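Local structure of GH59 galactosidase (Clostridium cellulolyticum, 2V4V) at residues N65-L70 with G75-T80; T39-V44 with N123-S128; E21-S24 with E28-G31; S2-I7 with D48-F53; L110-K113 with L119-L122. The protein binds plant cell-wall sugars such as xylose through this family 6 carbohydrate-binding module, one part of a larger glycoside hydrolase that probably cleaves polysaccharides. All coordinates share one frame; numbering follows the deposited sequence.

Contact 1: N65-L70 with G75-T80; sequences NIEIRL and GTLIGT
Strand 65-70 and strand 77-80 run antiparallel, their axes approaching to 4.8 Å with their directions 164° apart, and Ile68 sits where the pairing shifts. Its O accepts from Ile78 N at 2.8 Å, while its N donates to Gly79 O at 2.9 Å; between the pairs Glu67-Thr80 and Arg69-Leu77 the second strand holds one residue more, consistent with a bulge. Nearer the turn, Leu70 N donates to Thr76 O.

Arg69 carries the polar side. Its extended chain lays the guanidinium beneath Leu77, whose CD1 rests over the centre of one face, 4.0 Å above the plane. At the edge of the same group, NH1 reaches the turn carbonyl Gly75 O at 2.9 Å. NE and NH2 together grip a single oxygen, Glu67 OE1, side-on; it lies in the guanidinium plane, whereas both nitrogens approach it from the same face of the carboxylate, well out of its plane. OE1 also forms a salt bridge with Lys113 of the adjoining strand, so three donors hold it, while a water links Glu67 OE2 to Thr80 OG1.

The other face is apolar. With CG1 of Ile78 lodged between its backbone N and carbonyl carbon (chi1 66°), the branch swings across Ile68, and Ile78 CG1 meets Ile68 CG2 at 3.6 Å. Ile78 CG2 touches Leu70 CD1 at 3.7 Å, the side chains crossing at about a right angle.

A charged network on one face and branched aliphatics on the core-facing side mark this as a two-faced beta hairpin closing the edge of the five-stranded sheet of a beta-sandwich.

Contact 2: T39-V44 with N123-S128; sequences TVYNNV and NWFTFS. With NA (sodium ion), chain C.
The two sheets of the beta-sandwich meet face to face here, strand 38-48 of the five-stranded sheet packing against strand 121-128 of the four-stranded one. The touch is made by a single pair of rings, Tyr41 and Phe125, which cross the space between backbones about 11 Å apart at their nearest CA atoms.

Phe125 presents its edge to the face of Tyr41 in a T-shaped stack, with ring centroids 4.8 Å apart and planes at 69°. Phe125 CZ stands over the centre of the phenol ring, and Phe125 CE2 comes within 3.6 Å of Tyr41 CZ. The CB of Phe125 points toward strand 39-42, and with CG between the backbone N and the carbonyl carbon (chi1 57°) the CE2-CZ edge is turned to Tyr41. Leu110 and Ile7 pack around the same ring.

The far end of Tyr41 is polar although buried. Its hydroxyl accepts a hydrogen bond from Thr39 OG1 at 2.9 Å and is also hydrogen-bonded to Ala9 O, so both capacities of the oxygen are used inside the sandwich.

Near the start of strand 121-128, Asn123 binds the sodium ion twice, through its backbone O and its OD1, each at 2.4 Å. Its CG is anti to the backbone N (chi1 180°) and hence beside the carbonyl carbon, which lets the two oxygens close on one ion. A water at 2.5 Å from the sodium joins them, and Glu8, Glu10 and Glu28 complete the site. With the metal bound further along the strand, the ring pair itself belongs to the core between the two sheets of this family 6 beta-sandwich.

Contact 3: E21-S24 with E28-G31; sequences ETCS and EDVG. With NA (sodium ion), chain C; XYP (beta-D-xylopyranose), chain B.
This is a beta hairpin contact: strands 19-22 and 28-31 form a small two-stranded sheet beside the main beta-sandwich, reaching from the sodium site to the xylose pocket. Glu21 and Asp29 make an antiparallel hydrogen-bonded pair, with Glu21 N donating to Asp29 O at 3.0 Å and Asp29 N to Glu21 O at 2.9 Å.

Their side chains share one face. Each has CG held between its backbone N and carbonyl carbon, which brings the carboxylates together with planes 66° apart, and Glu21 OE2 lies 2.6 Å from Asp29 OD2. Asp29 OD1 is hydrogen-bonded to Gln90 NE2, making Asp29 a probable second-shell support for the sugar-binding glutamate. Cys23 CB packs on the backbone at Glu28 C, 3.5 Å away.

The CB of Glu28 points away overall, though it touches Glu21 O, and the residue serves the metal with its backbone: its O binds sodium at 2.4 Å, and its N donates to a water that is itself a sodium ligand. Toward the pocket, the extended chain of Glu21 carries its carboxylate to the sugar, where xylose O2 donates to Glu21 OE1 at 3.1 Å and xylose O3 sits 2.6 Å from Glu21 OE2.

Contact 4: S2-I7 with D48-F53; sequences SAYSRI and DGVGGF
Tyr4 meets Val50 through its phenolic oxygen alone at close range, while Asp48 and Gly49 at the outer side are exposed. The tight part is small: Tyr4 OH lies 3.3 Å from Val50 CB and 3.2 Å from Val50 CA, so the end of the phenol is pressed against the base of the valine with Val50 CA near the plane of the ring. Tyr4 OH also comes within 3.1 Å of Val50 N, but the angle is too poor for a hydrogen bond; its partner is Phe46 O in strand 38-48.

Beyond this point the fit slackens. The valine methyl Val50 CG2 keeps 4.3 Å from Tyr4 CE1, and exposed Gly49 offers little more than its carbonyl carbon. Val50 itself is buried, leaning on Phe127 and Val99.

On the other segment a type I turn from Ser2 to Ser5 presents the tyrosine. Ser2 OG accepts from Tyr4 N in an ST turn, and Ser2 O takes both Ser5 N and Ser5 OG, the hydroxyl approaching in the carbonyl plane at 2.7 Å. Ala3 CB lies 4.1 Å above the plane of the Tyr4 ring, over the centre of one face.

The chemistry implies van der Waals contact at this touch, which joins the N-terminal loop to the chain entering strand 52-59, with the polar need of the hydroxyl met by Phe46 O.

Contact 5: L110-K113 with L119-L122; sequences LVFK and LFNL. With XYP (beta-D-xylopyranose), chain B.
Phe112 and Phe120 stand almost perpendicular, their planes at 88°, and this pair forms the centre of the contact. The edge of Phe120 points at the face of Phe112 in an offset edge-to-face stack with centroids 5.5 Å apart. The offset leaves Phe120 CE1 nearest Phe112 CD1, at 3.5 Å, with Phe120 CZ almost as near. Leu110 O covers the opposite face of Phe112. Phe120 starts off to one side of the contact, and its CG, between backbone N and carbonyl carbon (chi1 41°), brings the far edge of the ring round to Phe112.

Leucines fill in on each flank. Leu110 CD1 touches Leu122 CD2 at 3.9 Å, the two side chains crossing at about a right angle, and the same Leu122 methyl stays 4.3 Å from Phe112 CZ. Near the loop end, Leu119 CD1 rests on the backbone of the other strand, 3.6 Å from Lys113 C. The CB of Lys113 points away, and its NZ forms a salt bridge with Glu67.

No hydrogen bond joins the segments, which run in nearly opposite directions and belong to different sides of the sandwich. Asn121 turns from this interior to the xylose pocket, alongside Trp89. Core-facing Leu119, Phe120 and Leu122 around sugar-binding Asn121 are in keeping with the end-of-sandwich binding site of a family 6 carbohydrate-binding module.

Contacts 3 and 5 meet at xylose, where Glu21, Gly31 and Asn121 line one pocket with Phe32, Trp89 and Tyr118, while contacts 2 and 3 share the sodium ion through Asn123 and Glu28. Val30 N of contact 3 probably bonds Leu122 O of contact 5, tying the hairpin to the sandwich. Contact 1 lies farther off, the side chain of Ile66 being about 13 Å from the xylose, yet it joins the same core: Ile68 CG2 is 3.9 Å from Phe127 CZ, and Ile68 CD1 is 3.6 Å from Phe53 CG of contact 4. Contacts 2 and 4 are close, their centres about 8 Å apart, whereas contact 4 lies about 22 Å, centre to centre, from contact 3.

Contact 1: N65-L70 with G75-T80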
# COMPACT_ATOMS: atom_id res chain seq x y z
N ASN A 65 -2.62 9.19 1.78
CA ASN A 65 -2.81 8.53 0.47
C ASN A 65 -1.70 7.52 0.24
O ASN A 65 -0.57 7.72 0.68
CB ASN A 65 -2.71 9.53 -0.70
CG ASN A 65 -3.94 10.43 -0.84
OD1 ASN A 65 -5.05 10.08 -0.39
ND2 ASN A 65 -3.75 11.60 -1.49
N ILE A 66 -2.05 6.42 -0.46
CA ILE A 66 -1.06 5.46 -0.95
C ILE A 66 -0.95 5.70 -2.44
O ILE A 66 -1.88 5.42 -3.18
CB ILE A 66 -1.48 3.99 -0.72
CG1 ILE A 66 -1.79 3.73 0.77
CG2 ILE A 66 -0.40 3.04 -1.29
CD1 ILE A 66 -2.35 2.34 1.05
N GLU A 67 0.15 6.29 -2.87
CA GLU A 67 0.39 6.47 -4.29
C GLU A 67 0.96 5.18 -4.83
O GLU A 67 1.94 4.64 -4.28
CB GLU A 67 1.36 7.63 -4.54
CG GLU A 67 0.68 8.99 -4.32
CD GLU A 67 1.59 10.19 -4.63
OE1 GLU A 67 2.78 10.00 -4.82
OE2 GLU A 67 1.05 11.33 -4.65
N ILE A 68 0.37 4.68 -5.91
CA ILE A 68 0.82 3.41 -6.44
C ILE A 68 1.64 3.74 -7.70
O ILE A 68 1.05 4.14 -8.71
CB ILE A 68 -0.36 2.52 -6.87
CG1 ILE A 68 -1.30 2.26 -5.69
CG2 ILE A 68 0.12 1.17 -7.41
CD1 ILE A 68 -2.73 1.96 -6.12
N ARG A 69 2.97 3.52 -7.62
CA ARG A 69 3.86 3.95 -8.69
C ARG A 69 4.64 2.73 -9.23
O ARG A 69 4.88 1.77 -8.50
CB ARG A 69 4.85 4.99 -8.16
CG ARG A 69 4.14 6.36 -7.91
CD ARG A 69 5.08 7.42 -7.34
NE ARG A 69 4.35 8.64 -7.06
CZ ARG A 69 4.01 9.56 -7.98
NH1 ARG A 69 4.36 9.41 -9.28
NH2 ARG A 69 3.33 10.65 -7.60
N LEU A 70 4.96 2.76 -10.53
CA LEU A 70 5.63 1.62 -11.12
C LEU A 70 7.10 1.89 -11.34
O LEU A 70 7.49 2.90 -11.91
CB LEU A 70 4.97 1.25 -12.46
CG LEU A 70 3.51 0.81 -12.39
CD1 LEU A 70 2.97 0.49 -13.81
CD2 LEU A 70 3.30 -0.35 -11.43
N GLY A 75 8.11 7.01 -9.93
CA GLY A 75 7.75 6.53 -11.28
C GLY A 75 6.27 6.75 -11.60
O GLY A 75 5.47 7.24 -10.77
N THR A 76 5.92 6.34 -12.83
CA THR A 76 4.57 6.51 -13.33
C THR A 76 3.51 6.10 -12.29
O THR A 76 3.56 5.01 -11.76
CB THR A 76 4.40 5.64 -14.56
OG1 THR A 76 5.46 5.97 -15.47
CG2 THR A 76 3.05 5.89 -15.29
N LEU A 77 2.57 7.02 -12.07
CA LEU A 77 1.47 6.80 -11.13
C LEU A 77 0.35 6.03 -11.80
O LEU A 77 -0.08 6.39 -12.90
CB LEU A 77 0.95 8.18 -10.65
CG LEU A 77 -0.12 8.22 -9.54
CD1 LEU A 77 0.40 7.69 -8.18
CD2 LEU A 77 -0.60 9.62 -9.38
N ILE A 78 -0.16 4.98 -11.13
CA ILE A 78 -1.29 4.26 -11.69
C ILE A 78 -2.54 4.31 -10.80
O ILE A 78 -3.61 3.89 -11.22
CB ILE A 78 -0.95 2.80 -12.07
CG1 ILE A 78 -0.61 2.00 -10.80
CG2 ILE A 78 0.17 2.81 -13.06
CD1 ILE A 78 -0.45 0.49 -11.01
N GLY A 79 -2.41 4.88 -9.59
CA GLY A 79 -3.57 5.12 -8.77
C GLY A 79 -3.18 5.77 -7.47
O GLY A 79 -2.00 5.72 -7.11
N THR A 80 -4.15 6.37 -6.77
CA THR A 80 -3.87 6.99 -5.48
C THR A 80 -5.00 6.55 -4.57
O THR A 80 -6.18 6.88 -4.82
CB THR A 80 -3.87 8.55 -5.61
OG1 THR A 80 -2.87 8.93 -6.56
CG2 THR A 80 -3.52 9.19 -4.26
O HOH W 1 -1.51 11.32 -6.12

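Contact 2: T39-V44 with N123-S128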
# COMPACT_ATOMS: atom_id res chain seq x y z
N THR A 39 7.18 1.43 0.44
CA THR A 39 7.62 0.05 0.37
C THR A 39 7.59 -0.34 -1.10
O THR A 39 6.86 0.26 -1.91
CB THR A 39 6.71 -0.94 1.19
OG1 THR A 39 5.33 -0.74 0.86
CG2 THR A 39 6.90 -0.76 2.69
N VAL A 40 8.35 -1.40 -1.42
CA VAL A 40 8.51 -1.84 -2.82
C VAL A 40 8.26 -3.36 -2.90
O VAL A 40 8.76 -4.11 -2.05
CB VAL A 40 9.96 -1.62 -3.32
CG1 VAL A 40 10.00 -1.87 -4.87
CG2 VAL A 40 10.53 -0.26 -2.90
N TYR A 41 7.51 -3.80 -3.92
CA TYR A 41 7.23 -5.20 -4.14
C TYR A 41 7.68 -5.56 -5.58
O TYR A 41 7.11 -5.10 -6.48
CB TYR A 41 5.70 -5.46 -3.90
CG TYR A 41 5.30 -4.92 -2.54
CD1 TYR A 41 4.99 -3.60 -2.36
CD2 TYR A 41 5.33 -5.72 -1.44
CE1 TYR A 41 4.72 -3.10 -1.13
CE2 TYR A 41 5.02 -5.25 -0.22
CZ TYR A 41 4.76 -3.93 -0.04
OH TYR A 41 4.49 -3.45 1.22
N ASN A 42 8.76 -6.35 -5.69
CA ASN A 42 9.34 -6.58 -7.00
C ASN A 42 8.55 -7.57 -7.84
O ASN A 42 7.94 -8.52 -7.32
CB ASN A 42 10.77 -7.10 -6.89
CG ASN A 42 11.75 -6.06 -6.36
OD1 ASN A 42 11.40 -4.91 -6.13
ND2 ASN A 42 13.00 -6.48 -6.14
N ASN A 43 8.65 -7.38 -9.15
CA ASN A 43 8.19 -8.40 -10.10
C ASN A 43 6.74 -8.78 -9.89
O ASN A 43 6.39 -9.98 -9.79
CB ASN A 43 9.04 -9.65 -9.97
CG ASN A 43 10.51 -9.38 -10.21
OD1 ASN A 43 10.85 -8.47 -10.97
ND2 ASN A 43 11.38 -10.15 -9.53
N VAL A 44 5.89 -7.77 -9.80
CA VAL A 44 4.46 -8.01 -9.73
C VAL A 44 3.90 -8.11 -11.16
O VAL A 44 4.15 -7.23 -12.00
CB VAL A 44 3.73 -6.88 -8.98
CG1 VAL A 44 2.25 -7.11 -8.99
CG2 VAL A 44 4.24 -6.76 -7.51
N ASN A 123 -1.64 -3.61 6.47
CA ASN A 123 -1.55 -5.03 6.76
C ASN A 123 -1.23 -5.84 5.49
O ASN A 123 -0.23 -6.56 5.40
CB ASN A 123 -2.87 -5.47 7.41
CG ASN A 123 -2.91 -6.94 7.77
OD1 ASN A 123 -1.94 -7.70 7.54
ND2 ASN A 123 -4.04 -7.38 8.34
N TRP A 124 -2.05 -5.65 4.45
CA TRP A 124 -1.87 -6.35 3.17
C TRP A 124 -2.59 -5.53 2.09
O TRP A 124 -3.31 -4.60 2.41
CB TRP A 124 -2.38 -7.81 3.23
CG TRP A 124 -3.81 -7.98 3.63
CD1 TRP A 124 -4.28 -8.25 4.88
CD2 TRP A 124 -4.97 -7.87 2.79
NE1 TRP A 124 -5.64 -8.33 4.89
CE2 TRP A 124 -6.10 -8.12 3.61
CE3 TRP A 124 -5.16 -7.66 1.41
CZ2 TRP A 124 -7.41 -8.10 3.11
CZ3 TRP A 124 -6.47 -7.61 0.92
CH2 TRP A 124 -7.57 -7.86 1.77
N PHE A 125 -2.35 -5.86 0.82
CA PHE A 125 -3.11 -5.20 -0.23
C PHE A 125 -3.25 -6.19 -1.37
O PHE A 125 -2.59 -7.24 -1.42
CB PHE A 125 -2.38 -3.94 -0.71
CG PHE A 125 -0.99 -4.22 -1.22
CD1 PHE A 125 -0.79 -4.33 -2.59
CD2 PHE A 125 0.09 -4.35 -0.36
CE1 PHE A 125 0.46 -4.58 -3.11
CE2 PHE A 125 1.35 -4.62 -0.87
CZ PHE A 125 1.53 -4.71 -2.23
N THR A 126 -4.09 -5.80 -2.32
CA THR A 126 -4.23 -6.62 -3.54
C THR A 126 -4.77 -5.75 -4.68
O THR A 126 -5.32 -4.66 -4.42
CB THR A 126 -5.21 -7.83 -3.33
OG1 THR A 126 -5.14 -8.75 -4.44
CG2 THR A 126 -6.66 -7.32 -3.10
N PHE A 127 -4.60 -6.21 -5.93
CA PHE A 127 -5.27 -5.54 -7.04
C PHE A 127 -6.48 -6.37 -7.51
O PHE A 127 -6.53 -7.59 -7.30
CB PHE A 127 -4.34 -5.34 -8.22
CG PHE A 127 -3.24 -4.37 -7.94
CD1 PHE A 127 -3.38 -3.03 -8.33
CD2 PHE A 127 -2.06 -4.77 -7.30
CE1 PHE A 127 -2.35 -2.11 -8.10
CE2 PHE A 127 -1.00 -3.86 -7.08
CZ PHE A 127 -1.16 -2.52 -7.44
N SER A 128 -7.42 -5.71 -8.18
CA SER A 128 -8.61 -6.41 -8.71
C SER A 128 -8.66 -6.19 -10.20
O SER A 128 -8.20 -5.17 -10.70
CB SER A 128 -9.88 -5.88 -8.06
OG SER A 128 -9.90 -4.44 -8.16
NA NA C . 0.37 -8.24 6.99
O HOH W 2 0.89 -10.48 7.91

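Contact 3: E21-S24 with E28-G31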
# COMPACT_ATOMS: atom_id res chain seq x y z
N GLU A 21 5.65 -4.45 12.45
CA GLU A 21 5.21 -4.66 13.84
C GLU A 21 4.07 -5.65 13.90
O GLU A 21 3.47 -5.99 12.85
CB GLU A 21 4.82 -3.36 14.51
CG GLU A 21 3.68 -2.68 13.75
CD GLU A 21 3.17 -1.39 14.38
OE1 GLU A 21 3.58 -1.03 15.53
OE2 GLU A 21 2.32 -0.77 13.71
N THR A 22 3.72 -6.08 15.12
CA THR A 22 2.66 -7.08 15.32
C THR A 22 1.33 -6.43 14.96
O THR A 22 1.02 -5.35 15.44
CB THR A 22 2.58 -7.48 16.80
OG1 THR A 22 3.88 -7.90 17.24
CG2 THR A 22 1.58 -8.63 17.01
N CYS A 23 0.57 -7.14 14.13
CA CYS A 23 -0.74 -6.67 13.68
C CYS A 23 -1.84 -7.34 14.50
O CYS A 23 -1.81 -8.56 14.67
CB CYS A 23 -0.92 -7.01 12.21
SG CYS A 23 -2.55 -6.58 11.50
N SER A 24 -2.78 -6.54 15.05
CA SER A 24 -3.87 -7.09 15.88
C SER A 24 -4.71 -8.14 15.16
O SER A 24 -5.30 -9.01 15.82
CB SER A 24 -4.82 -5.97 16.29
OG SER A 24 -5.55 -5.53 15.11
N GLU A 28 1.63 -9.27 10.56
CA GLU A 28 2.36 -8.01 10.76
C GLU A 28 1.72 -6.89 9.98
O GLU A 28 1.05 -7.15 8.96
CB GLU A 28 3.77 -8.12 10.27
CG GLU A 28 4.46 -9.41 10.75
CD GLU A 28 5.92 -9.42 10.39
OE1 GLU A 28 6.30 -10.47 9.79
OE2 GLU A 28 6.64 -8.42 10.71
N ASP A 29 1.94 -5.66 10.45
CA ASP A 29 1.65 -4.50 9.60
C ASP A 29 2.92 -3.67 9.38
O ASP A 29 3.85 -3.68 10.22
CB ASP A 29 0.53 -3.61 10.19
CG ASP A 29 0.90 -3.02 11.55
OD1 ASP A 29 0.57 -3.69 12.58
OD2 ASP A 29 1.52 -1.90 11.55
N VAL A 30 2.92 -2.95 8.26
CA VAL A 30 3.91 -1.92 8.04
C VAL A 30 3.36 -0.69 8.74
O VAL A 30 2.26 -0.19 8.42
CB VAL A 30 4.09 -1.65 6.53
CG1 VAL A 30 4.72 -0.34 6.30
CG2 VAL A 30 4.94 -2.78 5.94
N GLY A 31 4.14 -0.25 9.74
CA GLY A 31 3.77 0.96 10.49
C GLY A 31 4.90 1.99 10.49
O GLY A 31 5.87 1.90 9.74
NA NA C . 0.37 -8.24 6.99
O1 XYP B . 3.31 4.06 18.28
C1 XYP B . 3.35 3.82 16.88
C2 XYP B . 2.44 2.62 16.64
C3 XYP B . 2.39 2.30 15.16
C4 XYP B . 2.10 3.57 14.35
C5 XYP B . 3.02 4.71 14.79
O2 XYP B . 2.94 1.44 17.27
O3 XYP B . 1.41 1.31 14.89
O4 XYP B . 2.29 3.35 12.97
O5 XYP B . 2.91 4.91 16.18
O HOH W 2 0.89 -10.48 7.91

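Contact 4: S2-I7 with D48-F53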
# COMPACT_ATOMS: atom_id res chain seq x y z
N SER A 2 1.68 -12.49 -8.40
CA SER A 2 0.52 -12.00 -9.12
C SER A 2 -0.00 -10.71 -8.48
O SER A 2 -0.11 -10.63 -7.24
CB SER A 2 -0.60 -13.03 -9.04
OG SER A 2 -1.76 -12.53 -9.66
N ALA A 3 -0.36 -9.73 -9.30
CA ALA A 3 -1.01 -8.51 -8.76
C ALA A 3 -2.33 -8.83 -8.03
O ALA A 3 -2.78 -8.05 -7.14
CB ALA A 3 -1.26 -7.47 -9.88
N TYR A 4 -2.93 -9.96 -8.40
CA TYR A 4 -4.27 -10.35 -7.96
C TYR A 4 -4.27 -11.21 -6.69
O TYR A 4 -5.33 -11.53 -6.18
CB TYR A 4 -5.06 -10.98 -9.13
CG TYR A 4 -4.96 -10.05 -10.30
CD1 TYR A 4 -5.66 -8.83 -10.30
CD2 TYR A 4 -4.08 -10.29 -11.35
CE1 TYR A 4 -5.51 -7.91 -11.34
CE2 TYR A 4 -3.92 -9.37 -12.40
CZ TYR A 4 -4.66 -8.18 -12.39
OH TYR A 4 -4.58 -7.21 -13.39
N SER A 5 -3.06 -11.56 -6.22
CA SER A 5 -2.88 -12.27 -4.98
C SER A 5 -2.97 -11.29 -3.80
O SER A 5 -2.89 -10.07 -3.94
CB SER A 5 -1.51 -12.98 -4.95
OG SER A 5 -0.40 -12.07 -5.03
N ARG A 6 -3.15 -11.87 -2.62
CA ARG A 6 -3.02 -11.09 -1.41
C ARG A 6 -1.54 -10.92 -1.10
O ARG A 6 -0.81 -11.91 -0.87
CB ARG A 6 -3.71 -11.82 -0.27
CG ARG A 6 -3.48 -11.19 1.07
CD ARG A 6 -4.37 -11.91 2.00
NE ARG A 6 -4.02 -11.69 3.39
CZ ARG A 6 -4.91 -11.62 4.37
NH1 ARG A 6 -6.22 -11.72 4.09
NH2 ARG A 6 -4.48 -11.42 5.61
N ILE A 7 -1.08 -9.67 -1.12
CA ILE A 7 0.33 -9.39 -0.89
C ILE A 7 0.47 -8.78 0.51
O ILE A 7 -0.10 -7.72 0.81
CB ILE A 7 0.86 -8.43 -1.97
CG1 ILE A 7 0.70 -9.05 -3.37
CG2 ILE A 7 2.31 -8.00 -1.68
CD1 ILE A 7 0.97 -8.05 -4.52
N ASP A 48 -3.10 -8.61 -18.08
CA ASP A 48 -3.88 -7.60 -18.81
C ASP A 48 -5.28 -7.65 -18.24
O ASP A 48 -6.04 -8.61 -18.52
CB ASP A 48 -3.85 -7.91 -20.32
CG ASP A 48 -5.00 -7.28 -21.09
OD1 ASP A 48 -5.70 -8.06 -21.81
OD2 ASP A 48 -5.20 -6.04 -21.01
N GLY A 49 -5.65 -6.67 -17.42
CA GLY A 49 -7.00 -6.69 -16.82
C GLY A 49 -7.20 -5.84 -15.58
O GLY A 49 -8.34 -5.77 -15.09
N VAL A 50 -6.14 -5.17 -15.07
CA VAL A 50 -6.23 -4.48 -13.76
C VAL A 50 -7.24 -3.33 -13.78
O VAL A 50 -7.29 -2.57 -14.76
CB VAL A 50 -4.85 -3.94 -13.25
CG1 VAL A 50 -4.39 -2.68 -14.05
CG2 VAL A 50 -4.93 -3.64 -11.74
N GLY A 51 -8.06 -3.22 -12.73
CA GLY A 51 -8.99 -2.11 -12.62
C GLY A 51 -9.03 -1.42 -11.24
O GLY A 51 -9.53 -0.31 -11.10
N GLY A 52 -8.48 -2.08 -10.22
CA GLY A 52 -8.64 -1.56 -8.87
C GLY A 52 -7.58 -2.02 -7.89
O GLY A 52 -6.79 -2.90 -8.20
N PHE A 53 -7.63 -1.45 -6.69
CA PHE A 53 -6.64 -1.74 -5.62
C PHE A 53 -7.38 -1.67 -4.28
O PHE A 53 -8.24 -0.80 -4.09
CB PHE A 53 -5.57 -0.66 -5.67
CG PHE A 53 -4.57 -0.65 -4.52
CD1 PHE A 53 -3.36 -1.35 -4.60
CD2 PHE A 53 -4.80 0.15 -3.40
CE1 PHE A 53 -2.42 -1.25 -3.59
CE2 PHE A 53 -3.86 0.25 -2.37
CZ PHE A 53 -2.67 -0.46 -2.48

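Contact 5: L110-K113 with L119-L122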
# COMPACT_ATOMS: atom_id res chain seq x y z
N LEU A 110 4.64 1.43 -3.23
CA LEU A 110 3.56 2.08 -2.51
C LEU A 110 4.19 3.24 -1.73
O LEU A 110 4.96 3.03 -0.80
CB LEU A 110 2.83 1.10 -1.60
CG LEU A 110 2.28 -0.17 -2.27
CD1 LEU A 110 1.53 -0.94 -1.21
CD2 LEU A 110 1.33 0.22 -3.45
N VAL A 111 3.88 4.48 -2.16
CA VAL A 111 4.52 5.68 -1.67
C VAL A 111 3.50 6.43 -0.82
O VAL A 111 2.38 6.71 -1.25
CB VAL A 111 5.04 6.58 -2.81
CG1 VAL A 111 5.77 7.81 -2.23
CG2 VAL A 111 6.00 5.78 -3.73
N PHE A 112 3.85 6.67 0.45
CA PHE A 112 2.84 7.11 1.41
C PHE A 112 2.92 8.61 1.55
O PHE A 112 3.98 9.16 1.87
CB PHE A 112 3.10 6.41 2.76
CG PHE A 112 3.25 4.90 2.62
CD1 PHE A 112 2.25 4.16 1.95
CD2 PHE A 112 4.36 4.24 3.11
CE1 PHE A 112 2.38 2.76 1.78
CE2 PHE A 112 4.51 2.85 2.99
CZ PHE A 112 3.50 2.10 2.32
N LYS A 113 1.79 9.28 1.32
CA LYS A 113 1.80 10.74 1.32
C LYS A 113 0.69 11.30 2.20
O LYS A 113 -0.40 10.72 2.28
CB LYS A 113 1.62 11.26 -0.12
CG LYS A 113 2.73 10.83 -1.08
CD LYS A 113 4.03 11.58 -0.86
CE LYS A 113 5.03 11.41 -2.03
NZ LYS A 113 4.54 11.72 -3.44
N LEU A 119 0.77 8.33 9.38
CA LEU A 119 -0.38 8.33 8.48
C LEU A 119 -1.33 7.12 8.67
O LEU A 119 -2.56 7.30 8.92
CB LEU A 119 0.10 8.38 7.02
CG LEU A 119 1.05 9.55 6.70
CD1 LEU A 119 1.37 9.46 5.26
CD2 LEU A 119 0.52 10.92 7.02
N PHE A 120 -0.80 5.91 8.51
CA PHE A 120 -1.65 4.71 8.65
C PHE A 120 -0.71 3.51 8.73
O PHE A 120 0.53 3.67 8.51
CB PHE A 120 -2.58 4.52 7.42
CG PHE A 120 -1.90 4.83 6.06
CD1 PHE A 120 -1.00 3.94 5.46
CD2 PHE A 120 -2.10 6.08 5.45
CE1 PHE A 120 -0.35 4.30 4.25
CE2 PHE A 120 -1.48 6.44 4.25
CZ PHE A 120 -0.62 5.55 3.65
N ASN A 121 -1.28 2.38 9.16
CA ASN A 121 -0.58 1.07 9.16
C ASN A 121 -1.18 0.24 8.00
O ASN A 121 -2.40 0.34 7.74
CB ASN A 121 -0.82 0.32 10.48
CG ASN A 121 -0.16 0.97 11.66
OD1 ASN A 121 -0.56 0.74 12.85
ND2 ASN A 121 0.80 1.82 11.38
N LEU A 122 -0.34 -0.58 7.36
CA LEU A 122 -0.80 -1.36 6.18
C LEU A 122 -0.56 -2.82 6.49
O LEU A 122 0.56 -3.21 6.76
CB LEU A 122 -0.01 -0.93 4.91
CG LEU A 122 -0.25 -1.72 3.63
CD1 LEU A 122 -1.70 -1.50 3.09
CD2 LEU A 122 0.76 -1.20 2.60
O1 XYP B . 3.31 4.06 18.28
C1 XYP B . 3.35 3.82 16.88
C2 XYP B . 2.44 2.62 16.64
C3 XYP B . 2.39 2.30 15.16
C4 XYP B . 2.10 3.57 14.35
C5 XYP B . 3.02 4.71 14.79
O2 XYP B . 2.94 1.44 17.27
O3 XYP B . 1.41 1.31 14.89
O4 XYP B . 2.29 3.35 12.97
O5 XYP B . 2.91 4.91 16.18